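Local coordinates for putative aliphatic sulfonates-binding protein (Escherichia coli, PDB 2X26) that probably serves as the periplasmic binding protein of an ABC transporter that imports aliphatic sulfonates, at residues Ala86-Val91 / Pro161-Ala166; Leu139-Ala144 / Trp156-Pro161; Asn198-Gln203 / Pro287-Gly292. All coordinates share one frame; numbering follows the deposited sequence.

Contact 1. Residues Ala86-Val91 / Pro161-Ala166; sequences AEVILV and PYYSAA
Val88 lays both of its methyl groups over one face of the Tyr163 ring. CG1 sits 3.9 Å from the centroid of the Tyr163 ring and 16° off the ring normal, a CH-pi contact displaced toward the CE2 side. CG2 covers the other end of that face, 3.7 Å from CG of Tyr163, so the two branches of the valine span the ring from its root to near its hydroxyl-bearing carbon. CB of Tyr163 points toward the strand, and CG stands anti to the backbone N (chi1 156°), where Val88 CG2 meets it. Two residues further on, the side chain of Leu90 crosses that of Tyr163 at about a right angle, with CD2 4.0 Å from CD1 of Tyr163. Its other branch, CD1, meets CB of Ala166 at 4.0 Å, one helical turn beyond the tyrosine. Near the start of the strand, the carbonyl O of Ala86 comes within 4.1 Å of Tyr163 CD2.

The strand and helix axes pass 9.5 Å apart at 43°. This is the layered alpha/beta architecture of a type 2 periplasmic binding protein lobe, in which strand 87-92 is the antiparallel member of an otherwise parallel sheet. Helix 162-169 links parallel strands 155-159 and 172-177, which flank strand 87-92, in a beta-alpha-beta crossover. Alternation along the strand sends Val88 and Leu90 to this helix, whereas Ile89 packs on Leu119, Leu120 and Ala123 of helix 115-126 across the sheet. Around the tyrosine, His244 stacks with the ring and Val174 of strand 172-177 adds apolar cover. Beside it, Ser164 OG hydrogen-bonds to Asp160 OD1 and to Ser240 OG.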
ATOM      1  N   ALA A  86      -8.015   9.959   1.661  1.00  5.63           N
ATOM      2  CA  ALA A  86      -8.321   8.992   0.626  1.00  7.42           C
ATOM      3  C   ALA A  86      -9.091   7.770   1.174  1.00  7.68           C
ATOM      4  O   ALA A  86      -9.489   6.886   0.430  1.00  7.97           O
ATOM      5  CB  ALA A  86      -6.981   8.548   0.026  1.00  7.12           C
ATOM      6  N   GLU A  87      -9.280   7.691   2.487  1.00  7.46           N
ATOM      7  CA  GLU A  87      -9.920   6.515   3.108  1.00  8.27           C
ATOM      8  C   GLU A  87     -11.129   7.055   3.903  1.00  7.55           C
ATOM      9  O   GLU A  87     -10.947   7.802   4.817  1.00  5.51           O
ATOM     10  CB  GLU A  87      -8.868   5.840   4.012  1.00  9.91           C
ATOM     11  CG  GLU A  87      -9.276   4.510   4.646  1.00 13.74           C
ATOM     12  CD  GLU A  87      -8.881   3.319   3.746  1.00 13.21           C
ATOM     13  OE1 GLU A  87      -7.735   3.332   3.252  1.00 18.11           O
ATOM     14  OE2 GLU A  87      -9.711   2.409   3.558  1.00 12.88           O
ATOM     15  N   VAL A  88     -12.358   6.687   3.529  1.00  6.01           N
ATOM     16  CA  VAL A  88     -13.574   7.375   4.029  1.00  4.74           C
ATOM     17  C   VAL A  88     -14.756   6.489   4.430  1.00  3.71           C
ATOM     18  O   VAL A  88     -14.848   5.330   4.016  1.00  4.13           O
ATOM     19  CB  VAL A  88     -14.067   8.372   2.957  1.00  5.41           C
ATOM     20  CG1 VAL A  88     -12.962   9.389   2.623  1.00  4.28           C
ATOM     21  CG2 VAL A  88     -14.558   7.600   1.676  1.00  6.37           C
ATOM     22  N   ILE A  89     -15.656   7.049   5.249  1.00  3.67           N
ATOM     23  CA  ILE A  89     -17.013   6.542   5.393  1.00  4.36           C
ATOM     24  C   ILE A  89     -17.954   7.526   4.692  1.00  4.41           C
ATOM     25  O   ILE A  89     -17.950   8.740   5.016  1.00  5.67           O
ATOM     26  CB  ILE A  89     -17.392   6.425   6.888  1.00  4.63           C
ATOM     27  CG1 ILE A  89     -16.426   5.499   7.611  1.00  6.55           C
ATOM     28  CG2 ILE A  89     -18.869   5.952   7.060  1.00  4.31           C
ATOM     29  CD1 ILE A  89     -16.667   5.417   9.177  1.00  7.75           C
ATOM     30  N   LEU A  90     -18.704   7.025   3.717  1.00  4.44           N
ATOM     31  CA  LEU A  90     -19.640   7.840   2.972  1.00  4.47           C
ATOM     32  C   LEU A  90     -21.049   7.606   3.404  1.00  5.02           C
ATOM     33  O   LEU A  90     -21.452   6.470   3.659  1.00  6.22           O
ATOM     34  CB  LEU A  90     -19.593   7.471   1.497  1.00  4.56           C
ATOM     35  CG  LEU A  90     -18.311   7.742   0.723  1.00  5.17           C
ATOM     36  CD1 LEU A  90     -18.454   7.086  -0.642  1.00  5.09           C
ATOM     37  CD2 LEU A  90     -18.037   9.277   0.570  1.00  9.66           C
ATOM     38  N   VAL A  91     -21.817   8.683   3.408  1.00  5.09           N
ATOM     39  CA  VAL A  91     -23.273   8.584   3.582  1.00  5.01           C
ATOM     40  C   VAL A  91     -23.881   9.418   2.509  1.00  6.42           C
ATOM     41  O   VAL A  91     -23.157  10.154   1.848  1.00  7.20           O
ATOM     42  CB  VAL A  91     -23.743   9.092   4.974  1.00  5.01           C
ATOM     43  CG1 VAL A  91     -23.145   8.191   6.068  1.00  3.19           C
ATOM     44  CG2 VAL A  91     -23.250  10.551   5.212  1.00  6.93           C
ATOM     45  N   PRO A 161      -9.742   4.590  -5.580  1.00  2.91           N
ATOM     46  CA  PRO A 161     -10.541   5.619  -6.294  1.00  3.10           C
ATOM     47  C   PRO A 161     -12.069   5.429  -6.279  1.00  3.01           C
ATOM     48  O   PRO A 161     -12.788   6.241  -6.873  1.00  2.89           O
ATOM     49  CB  PRO A 161     -10.048   5.447  -7.746  1.00  3.14           C
ATOM     50  CG  PRO A 161      -9.888   3.916  -7.856  1.00  3.87           C
ATOM     51  CD  PRO A 161      -9.076   3.683  -6.550  1.00  3.96           C
ATOM     52  N   TYR A 162     -12.572   4.403  -5.602  1.00  2.79           N
ATOM     53  CA  TYR A 162     -14.015   4.221  -5.495  1.00  2.84           C
ATOM     54  C   TYR A 162     -14.648   5.456  -4.862  1.00  2.53           C
ATOM     55  O   TYR A 162     -15.739   5.866  -5.247  1.00  3.08           O
ATOM     56  CB  TYR A 162     -14.351   3.030  -4.593  1.00  2.42           C
ATOM     57  CG  TYR A 162     -13.876   1.685  -5.131  1.00  5.32           C
ATOM     58  CD1 TYR A 162     -12.806   1.032  -4.544  1.00  7.78           C
ATOM     59  CD2 TYR A 162     -14.521   1.064  -6.189  1.00  5.83           C
ATOM     60  CE1 TYR A 162     -12.358  -0.194  -5.012  1.00  6.18           C
ATOM     61  CE2 TYR A 162     -14.070  -0.184  -6.678  1.00  7.79           C
ATOM     62  CZ  TYR A 162     -12.991  -0.799  -6.045  1.00  4.61           C
ATOM     63  OH  TYR A 162     -12.556  -2.041  -6.468  1.00 10.73           O
ATOM     64  N   TYR A 163     -13.960   5.968  -3.847  1.00  2.10           N
ATOM     65  CA  TYR A 163     -14.410   7.131  -3.117  1.00  3.53           C
ATOM     66  C   TYR A 163     -14.584   8.276  -4.125  1.00  3.26           C
ATOM     67  O   TYR A 163     -15.688   8.838  -4.215  1.00  3.05           O
ATOM     68  CB  TYR A 163     -13.412   7.475  -2.003  1.00  2.68           C
ATOM     69  CG  TYR A 163     -13.410   8.916  -1.545  1.00  2.00           C
ATOM     70  CD1 TYR A 163     -14.610   9.646  -1.478  1.00  2.67           C
ATOM     71  CD2 TYR A 163     -12.230   9.542  -1.138  1.00  3.66           C
ATOM     72  CE1 TYR A 163     -14.625  10.978  -1.061  1.00  3.76           C
ATOM     73  CE2 TYR A 163     -12.244  10.871  -0.699  1.00  2.00           C
ATOM     74  CZ  TYR A 163     -13.432  11.579  -0.674  1.00  2.82           C
ATOM     75  OH  TYR A 163     -13.406  12.902  -0.235  1.00  5.90           O
ATOM     76  N   SER A 164     -13.545   8.573  -4.897  1.00  2.00           N
ATOM     77  CA  SER A 164     -13.600   9.723  -5.791  1.00  2.82           C
ATOM     78  C   SER A 164     -14.661   9.482  -6.846  1.00  3.15           C
ATOM     79  O   SER A 164     -15.369  10.425  -7.234  1.00  2.89           O
ATOM     80  CB  SER A 164     -12.280  10.020  -6.476  1.00  3.34           C
ATOM     81  OG  SER A 164     -11.281  10.521  -5.560  1.00  2.42           O
ATOM     82  N   ALA A 165     -14.792   8.237  -7.303  1.00  3.01           N
ATOM     83  CA  ALA A 165     -15.811   7.954  -8.334  1.00  4.02           C
ATOM     84  C   ALA A 165     -17.232   8.227  -7.805  1.00  4.25           C
ATOM     85  O   ALA A 165     -18.063   8.817  -8.524  1.00  5.72           O
ATOM     86  CB  ALA A 165     -15.678   6.514  -8.856  1.00  4.11           C
ATOM     87  N   ALA A 166     -17.507   7.802  -6.564  1.00  4.20           N
ATOM     88  CA  ALA A 166     -18.815   7.997  -5.928  1.00  4.67           C
ATOM     89  C   ALA A 166     -19.054   9.485  -5.688  1.00  4.89           C
ATOM     90  O   ALA A 166     -20.166  10.002  -5.900  1.00  4.85           O
ATOM     91  CB  ALA A 166     -18.871   7.246  -4.601  1.00  5.26           C
TER

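Contact 2. Residues Leu139-Ala144 / Trp156-Pro161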
ATOM      1  N   LEU A 139     -18.955  -6.797   2.273  1.00  6.74           N
ATOM      2  CA  LEU A 139     -19.149  -6.813   0.812  1.00  7.01           C
ATOM      3  C   LEU A 139     -17.926  -6.276   0.097  1.00  6.83           C
ATOM      4  O   LEU A 139     -17.356  -5.309   0.539  1.00  5.54           O
ATOM      5  CB  LEU A 139     -20.308  -5.898   0.454  1.00  7.52           C
ATOM      6  CG  LEU A 139     -21.692  -6.305   1.016  1.00  7.85           C
ATOM      7  CD1 LEU A 139     -22.732  -5.235   0.706  1.00 10.78           C
ATOM      8  CD2 LEU A 139     -22.034  -7.623   0.354  1.00  9.19           C
ATOM      9  N   THR A 140     -17.610  -6.820  -1.077  1.00  8.06           N
ATOM     10  CA  THR A 140     -16.501  -6.260  -1.858  1.00  9.20           C
ATOM     11  C   THR A 140     -16.983  -4.967  -2.540  1.00  7.83           C
ATOM     12  O   THR A 140     -18.175  -4.682  -2.515  1.00  8.52           O
ATOM     13  CB  THR A 140     -15.991  -7.285  -2.850  1.00 11.00           C
ATOM     14  OG1 THR A 140     -17.049  -7.598  -3.760  1.00 13.34           O
ATOM     15  CG2 THR A 140     -15.553  -8.578  -2.087  1.00 13.75           C
ATOM     16  N   PRO A 141     -16.072  -4.138  -3.060  1.00  7.80           N
ATOM     17  CA  PRO A 141     -16.491  -2.797  -3.442  1.00  7.45           C
ATOM     18  C   PRO A 141     -17.621  -2.774  -4.482  1.00  7.93           C
ATOM     19  O   PRO A 141     -18.544  -1.985  -4.304  1.00  7.98           O
ATOM     20  CB  PRO A 141     -15.208  -2.165  -4.009  1.00  6.90           C
ATOM     21  CG  PRO A 141     -14.129  -2.853  -3.269  1.00  7.48           C
ATOM     22  CD  PRO A 141     -14.602  -4.286  -3.127  1.00  7.26           C
ATOM     23  N   ALA A 142     -17.584  -3.634  -5.512  1.00  8.17           N
ATOM     24  CA  ALA A 142     -18.661  -3.612  -6.523  1.00  9.26           C
ATOM     25  C   ALA A 142     -20.014  -3.928  -5.909  1.00  9.27           C
ATOM     26  O   ALA A 142     -20.999  -3.250  -6.217  1.00  8.97           O
ATOM     27  CB  ALA A 142     -18.385  -4.570  -7.679  1.00  9.46           C
ATOM     28  N   ASP A 143     -20.051  -4.944  -5.034  1.00  9.27           N
ATOM     29  CA  ASP A 143     -21.298  -5.326  -4.357  1.00  8.93           C
ATOM     30  C   ASP A 143     -21.775  -4.259  -3.368  1.00  8.49           C
ATOM     31  O   ASP A 143     -23.001  -4.043  -3.198  1.00  9.28           O
ATOM     32  CB  ASP A 143     -21.153  -6.678  -3.648  1.00 10.70           C
ATOM     33  CG  ASP A 143     -20.986  -7.855  -4.617  1.00 14.16           C
ATOM     34  OD1 ASP A 143     -21.464  -7.780  -5.775  1.00 13.90           O
ATOM     35  OD2 ASP A 143     -20.360  -8.867  -4.202  1.00 15.57           O
ATOM     36  N   ALA A 144     -20.811  -3.614  -2.674  1.00  6.48           N
ATOM     37  CA  ALA A 144     -21.133  -2.574  -1.747  1.00  6.08           C
ATOM     38  C   ALA A 144     -21.660  -1.310  -2.434  1.00  5.75           C
ATOM     39  O   ALA A 144     -22.582  -0.674  -1.912  1.00  6.54           O
ATOM     40  CB  ALA A 144     -19.904  -2.253  -0.866  1.00  3.40           C
ATOM     41  N   TRP A 156     -21.055   3.522   3.593  1.00  3.14           N
ATOM     42  CA  TRP A 156     -20.112   2.685   2.857  1.00  3.81           C
ATOM     43  C   TRP A 156     -18.702   3.149   3.232  1.00  3.34           C
ATOM     44  O   TRP A 156     -18.311   4.317   3.022  1.00  5.57           O
ATOM     45  CB  TRP A 156     -20.345   2.786   1.341  1.00  3.42           C
ATOM     46  CG  TRP A 156     -19.434   1.949   0.467  1.00  5.11           C
ATOM     47  CD1 TRP A 156     -18.800   0.806   0.807  1.00  6.42           C
ATOM     48  CD2 TRP A 156     -19.144   2.168  -0.914  1.00  5.94           C
ATOM     49  NE1 TRP A 156     -18.084   0.313  -0.263  1.00  3.83           N
ATOM     50  CE2 TRP A 156     -18.291   1.135  -1.333  1.00  4.38           C
ATOM     51  CE3 TRP A 156     -19.491   3.175  -1.826  1.00  6.15           C
ATOM     52  CZ2 TRP A 156     -17.779   1.059  -2.625  1.00  4.50           C
ATOM     53  CZ3 TRP A 156     -18.986   3.090  -3.128  1.00  6.11           C
ATOM     54  CH2 TRP A 156     -18.145   2.047  -3.504  1.00  7.95           C
ATOM     55  N   ALA A 157     -17.950   2.248   3.833  1.00  3.37           N
ATOM     56  CA  ALA A 157     -16.563   2.578   4.176  1.00  3.14           C
ATOM     57  C   ALA A 157     -15.711   2.010   3.060  1.00  4.14           C
ATOM     58  O   ALA A 157     -15.795   0.812   2.750  1.00  4.50           O
ATOM     59  CB  ALA A 157     -16.197   1.978   5.533  1.00  3.96           C
ATOM     60  N   ILE A 158     -14.953   2.887   2.401  1.00  3.27           N
ATOM     61  CA  ILE A 158     -14.243   2.543   1.159  1.00  4.07           C
ATOM     62  C   ILE A 158     -13.035   3.434   0.904  1.00  3.37           C
ATOM     63  O   ILE A 158     -12.904   4.519   1.487  1.00  3.77           O
ATOM     64  CB  ILE A 158     -15.262   2.609  -0.067  1.00  3.34           C
ATOM     65  CG1 ILE A 158     -14.683   1.951  -1.347  1.00  3.37           C
ATOM     66  CG2 ILE A 158     -15.750   4.025  -0.285  1.00  7.93           C
ATOM     67  CD1 ILE A 158     -14.363   0.459  -1.195  1.00  3.59           C
ATOM     68  N   TRP A 159     -12.113   2.940   0.061  1.00  2.41           N
ATOM     69  CA  TRP A 159     -10.904   3.649  -0.315  1.00  2.36           C
ATOM     70  C   TRP A 159     -10.996   4.264  -1.723  1.00  3.26           C
ATOM     71  O   TRP A 159     -11.928   3.990  -2.489  1.00  2.19           O
ATOM     72  CB  TRP A 159      -9.699   2.707  -0.231  1.00  3.43           C
ATOM     73  CG  TRP A 159      -9.849   1.436  -1.023  1.00  2.30           C
ATOM     74  CD1 TRP A 159      -9.438   1.208  -2.287  1.00  4.03           C
ATOM     75  CD2 TRP A 159     -10.447   0.196  -0.556  1.00  2.72           C
ATOM     76  NE1 TRP A 159      -9.737  -0.101  -2.668  1.00  3.34           N
ATOM     77  CE2 TRP A 159     -10.341  -0.741  -1.609  1.00  4.23           C
ATOM     78  CE3 TRP A 159     -11.007  -0.214   0.672  1.00  4.72           C
ATOM     79  CZ2 TRP A 159     -10.815  -2.079  -1.496  1.00  3.63           C
ATOM     80  CZ3 TRP A 159     -11.458  -1.555   0.787  1.00  6.52           C
ATOM     81  CH2 TRP A 159     -11.384  -2.444  -0.288  1.00  5.42           C
ATOM     82  N   ASP A 160     -10.044   5.127  -2.034  1.00  3.35           N
ATOM     83  CA  ASP A 160      -9.918   5.689  -3.391  1.00  3.40           C
ATOM     84  C   ASP A 160      -9.324   4.617  -4.316  1.00  3.69           C
ATOM     85  O   ASP A 160      -8.396   3.877  -3.920  1.00  3.69           O
ATOM     86  CB  ASP A 160      -8.977   6.891  -3.314  1.00  2.39           C
ATOM     87  CG  ASP A 160      -9.634   8.206  -3.641  1.00  4.23           C
ATOM     88  OD1 ASP A 160     -10.734   8.197  -4.263  1.00  4.04           O
ATOM     89  OD2 ASP A 160      -8.954   9.263  -3.359  1.00  4.38           O
ATOM     90  N   PRO A 161      -9.742   4.590  -5.580  1.00  2.91           N
ATOM     91  CA  PRO A 161     -10.541   5.619  -6.294  1.00  3.10           C
ATOM     92  C   PRO A 161     -12.069   5.429  -6.279  1.00  3.01           C
ATOM     93  O   PRO A 161     -12.788   6.241  -6.873  1.00  2.89           O
ATOM     94  CB  PRO A 161     -10.048   5.447  -7.746  1.00  3.14           C
ATOM     95  CG  PRO A 161      -9.888   3.916  -7.856  1.00  3.87           C
ATOM     96  CD  PRO A 161      -9.076   3.683  -6.550  1.00  3.96           C
TER
HETATM   97  O   HOH W   1     -16.655  -2.321   0.031  1.00  4.50           O
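Ala144 presses its CB to within 3.2 Å of Trp156 NE1, a tight fit against the five-membered part of the indole, while its carbonyl carbon lies over one face of the ring system. CB of Trp156 points toward the helix, and CG is anti to the backbone N (chi1 -179°). On the six-membered ring, CZ2 of Trp156 lies 3.6 Å from the carbonyl O of Pro141. The indole N-H is satisfied by a water at the ring's edge, in its plane, 3.0 Å from NE1 of Trp156; this water donates in turn to the carbonyl O of Leu139.

Pro141 makes the second half of the contact. Its CG touches CD1 of Ile158 at 3.9 Å and CZ2 of Trp159 at 3.8 Å. Trp159 CG takes the position between the backbone N and the carbonyl carbon (chi1 54°), and the six-membered end of its indole reaches the proline. Ile158 CD1 lies over one face of that same Trp159 ring, while Ile158 CB lies over a face of Trp156, so the isoleucine is wedged between the two tryptophans.

Helix 141-149 connects parallel strands 135-138 and 155-159 in a beta-alpha-beta crossover, with strand 107-110 between them in the sheet. Tyr162 of helix 162-169 packs against both Pro141 and Trp156, while Ala157 turns to Ser116 of helix 115-126.

Contact 3. Residues Asn198-Gln203 / Pro287-Gly292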
ATOM      1  N   ASN A 198      20.907  -7.343  -1.481  1.00  7.59           N
ATOM      2  CA  ASN A 198      20.825  -6.266  -2.472  1.00  7.36           C
ATOM      3  C   ASN A 198      20.466  -4.911  -1.852  1.00  7.59           C
ATOM      4  O   ASN A 198      19.718  -4.125  -2.435  1.00  7.54           O
ATOM      5  CB  ASN A 198      19.810  -6.621  -3.576  1.00  5.80           C
ATOM      6  CG  ASN A 198      20.153  -7.932  -4.290  1.00  6.16           C
ATOM      7  OD1 ASN A 198      21.129  -7.988  -5.008  1.00 11.16           O
ATOM      8  ND2 ASN A 198      19.332  -8.976  -4.103  1.00  8.80           N
ATOM      9  N   GLY A 199      21.067  -4.615  -0.705  1.00  8.11           N
ATOM     10  CA  GLY A 199      20.684  -3.426   0.088  1.00  7.38           C
ATOM     11  C   GLY A 199      20.774  -2.105  -0.638  1.00  8.44           C
ATOM     12  O   GLY A 199      19.814  -1.334  -0.628  1.00  8.75           O
ATOM     13  N   ALA A 200      21.943  -1.807  -1.208  1.00  9.42           N
ATOM     14  CA  ALA A 200      22.152  -0.545  -1.932  1.00  9.35           C
ATOM     15  C   ALA A 200      21.175  -0.435  -3.087  1.00  9.08           C
ATOM     16  O   ALA A 200      20.581   0.620  -3.267  1.00  9.38           O
ATOM     17  CB  ALA A 200      23.573  -0.421  -2.466  1.00  9.55           C
ATOM     18  N   PHE A 201      20.996  -1.545  -3.818  1.00  7.99           N
ATOM     19  CA  PHE A 201      20.098  -1.631  -4.979  1.00  8.55           C
ATOM     20  C   PHE A 201      18.673  -1.291  -4.610  1.00  8.24           C
ATOM     21  O   PHE A 201      18.040  -0.470  -5.269  1.00  8.36           O
ATOM     22  CB  PHE A 201      20.164  -3.045  -5.617  1.00  7.60           C
ATOM     23  CG  PHE A 201      19.209  -3.248  -6.762  1.00  8.46           C
ATOM     24  CD1 PHE A 201      19.411  -2.609  -7.982  1.00  7.09           C
ATOM     25  CD2 PHE A 201      18.131  -4.110  -6.630  1.00  5.92           C
ATOM     26  CE1 PHE A 201      18.515  -2.796  -9.049  1.00  6.75           C
ATOM     27  CE2 PHE A 201      17.266  -4.315  -7.692  1.00  8.42           C
ATOM     28  CZ  PHE A 201      17.459  -3.661  -8.900  1.00  7.85           C
ATOM     29  N   ILE A 202      18.177  -1.892  -3.536  1.00  7.64           N
ATOM     30  CA  ILE A 202      16.800  -1.674  -3.109  1.00  8.02           C
ATOM     31  C   ILE A 202      16.590  -0.199  -2.729  1.00  7.35           C
ATOM     32  O   ILE A 202      15.561   0.417  -3.029  1.00  7.08           O
ATOM     33  CB  ILE A 202      16.445  -2.596  -1.928  1.00  7.24           C
ATOM     34  CG1 ILE A 202      16.310  -4.053  -2.420  1.00  9.27           C
ATOM     35  CG2 ILE A 202      15.147  -2.134  -1.229  1.00 10.60           C
ATOM     36  CD1 ILE A 202      15.215  -4.242  -3.458  1.00 15.74           C
ATOM     37  N   GLN A 203      17.591   0.370  -2.079  1.00  7.42           N
ATOM     38  CA  GLN A 203      17.452   1.750  -1.672  1.00  7.50           C
ATOM     39  C   GLN A 203      17.312   2.661  -2.883  1.00  6.59           C
ATOM     40  O   GLN A 203      16.485   3.600  -2.874  1.00  7.48           O
ATOM     41  CB  GLN A 203      18.634   2.156  -0.801  1.00  7.13           C
ATOM     42  CG  GLN A 203      18.642   1.388   0.517  1.00  7.64           C
ATOM     43  CD  GLN A 203      19.687   1.940   1.459  1.00 10.63           C
ATOM     44  OE1 GLN A 203      19.709   3.144   1.717  1.00 10.35           O
ATOM     45  NE2 GLN A 203      20.581   1.078   1.938  1.00  8.16           N
ATOM     46  N   PRO A 287      18.129  -0.625   6.778  1.00 21.64           N
ATOM     47  CA  PRO A 287      18.791  -0.517   5.496  1.00 22.94           C
ATOM     48  C   PRO A 287      20.308  -0.732   5.636  1.00 26.85           C
ATOM     49  O   PRO A 287      20.924  -0.260   6.612  1.00 26.38           O
ATOM     50  CB  PRO A 287      18.450   0.901   5.036  1.00 24.47           C
ATOM     51  CG  PRO A 287      17.173   1.205   5.728  1.00 24.16           C
ATOM     52  CD  PRO A 287      17.209   0.519   7.035  1.00 21.85           C
ATOM     53  N   THR A 288      20.861  -1.479   4.687  1.00 28.13           N
ATOM     54  CA  THR A 288      22.283  -1.775   4.625  1.00 30.20           C
ATOM     55  C   THR A 288      22.697  -1.582   3.200  1.00 31.55           C
ATOM     56  O   THR A 288      21.861  -1.488   2.283  1.00 28.91           O
ATOM     57  CB  THR A 288      22.556  -3.235   4.966  1.00 30.71           C
ATOM     58  OG1 THR A 288      21.767  -4.082   4.096  1.00 32.90           O
ATOM     59  CG2 THR A 288      22.213  -3.514   6.416  1.00 31.46           C
ATOM     60  N   GLN A 289      24.006  -1.526   2.994  1.00 32.79           N
ATOM     61  CA  GLN A 289      24.569  -1.483   1.663  1.00 35.73           C
ATOM     62  C   GLN A 289      25.740  -2.462   1.588  1.00 37.40           C
ATOM     63  O   GLN A 289      26.822  -2.093   1.128  1.00 37.80           O
ATOM     64  CB  GLN A 289      25.070  -0.086   1.325  1.00 35.69           C
ATOM     65  CG  GLN A 289      24.026   0.976   1.313  1.00 38.77           C
ATOM     66  CD  GLN A 289      24.642   2.344   1.228  1.00 41.69           C
ATOM     67  OE1 GLN A 289      24.508   3.144   2.147  1.00 43.67           O
ATOM     68  NE2 GLN A 289      25.348   2.613   0.128  1.00 43.01           N
ATOM     69  N   LEU A 290      25.490  -3.697   2.038  1.00 39.92           N
ATOM     70  CA  LEU A 290      26.495  -4.775   2.037  1.00 42.08           C
ATOM     71  C   LEU A 290      27.121  -4.996   0.663  1.00 42.55           C
ATOM     72  O   LEU A 290      26.426  -5.332  -0.294  1.00 43.39           O
ATOM     73  CB  LEU A 290      25.880  -6.084   2.551  1.00 42.52           C
ATOM     74  CG  LEU A 290      25.456  -6.249   4.020  1.00 44.32           C
ATOM     75  CD1 LEU A 290      24.991  -7.702   4.276  1.00 46.44           C
ATOM     76  CD2 LEU A 290      26.551  -5.832   5.045  1.00 45.17           C
ATOM     77  N   GLU A 291      28.434  -4.775   0.572  1.00 43.09           N
ATOM     78  CA  GLU A 291      29.236  -5.146  -0.612  1.00 43.23           C
ATOM     79  C   GLU A 291      29.403  -6.668  -0.710  1.00 41.20           C
ATOM     80  O   GLU A 291      29.753  -7.342   0.273  1.00 40.94           O
ATOM     81  CB  GLU A 291      30.613  -4.450  -0.572  1.00 44.55           C
ATOM     82  CG  GLU A 291      30.604  -2.953  -1.021  1.00 49.23           C
ATOM     83  CD  GLU A 291      31.282  -1.996  -0.016  1.00 54.58           C
ATOM     84  OE1 GLU A 291      31.954  -2.460   0.947  1.00 57.54           O
ATOM     85  OE2 GLU A 291      31.130  -0.761  -0.181  1.00 57.07           O
ATOM     86  N   GLY A 292      29.110  -7.213  -1.890  1.00 39.38           N
ATOM     87  CA  GLY A 292      29.243  -8.647  -2.114  1.00 37.25           C
ATOM     88  C   GLY A 292      30.713  -9.037  -1.946  1.00 35.75           C
ATOM     89  O   GLY A 292      31.600  -8.229  -2.210  1.00 35.58           O
TER
HETATM   90  O   HOH W   2      22.727  -5.159   1.785  1.00 18.17           O
HETATM   91  O   HOH W   3      24.358  -3.664  -1.193  1.00  8.90           O
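Gln203 reaches across to the carbonyl O of Thr288 with its amide nitrogen, NE2 to O 2.9 Å, but the bond is bent to 128° at the hydrogen and is weak. The same oxygen receives a C-H...O contact from CA of Gly199 at 3.2 Å; with no side chain on this glycine, the carbonyl can lie close against the helix backbone. The extended chain of Gln203 (chi2 -171°) takes CD out to Pro287, whose CB packs 3.9 Å from CD of Gln203, and Gln289 CG lies 3.5 Å from NE2 of Gln203. The Gln203 and Gln289 side chains cross at about a right angle, their amide planes 85° apart. Ala200 adds an apolar touch, its CB 4.1 Å from CG of Gln289.

Two waters form the next layer, at the start of the helix. One accepts from Ala200 N and donates to the carbonyl O of Leu290, 2.8 Å away. The other accepts from Leu290 N and weakly from Gly199 N, and is also hydrogen-bonded to Thr288 OG1 at 2.7 Å. They thus take up first-turn N-H groups, since Asn198, in the N-cap position, makes no capping bond with its side chain; its ND2 donates to the carbonyl O of Tyr194.

This surface contact lays the loop after helix 255-270 across the beginning of helix 199-218. Helix 192-197 ends just before it, the chain breaking at Asn198, and is touched by Leu290 at Glu196, while Phe201 packs edge-to-face with Tyr29 and against Pro2.

Overall arrangement
Contacts 1 and 2 touch each other and are both largely buried, their centres 8 Å apart. They share Pro161, and contact 2 is nested in the chain loop that contact 1 closes. Strands 87-92 and 155-159 are sheet neighbours, joined by probable hydrogen bonds from Leu90 N to Trp156 O (2.8 Å) and from Ile158 N to Val88 O (2.9 Å). Contact 3 lies on the opposite side of the chain's centre, with centres 39 Å and nearest atoms about 24 Å from either of the others. Its helix 199-218 comes after strand 186-191, of the other sheet, and the short helix 192-197. As in relatives of this fold, the substrate probably binds in the cleft between the two lobes.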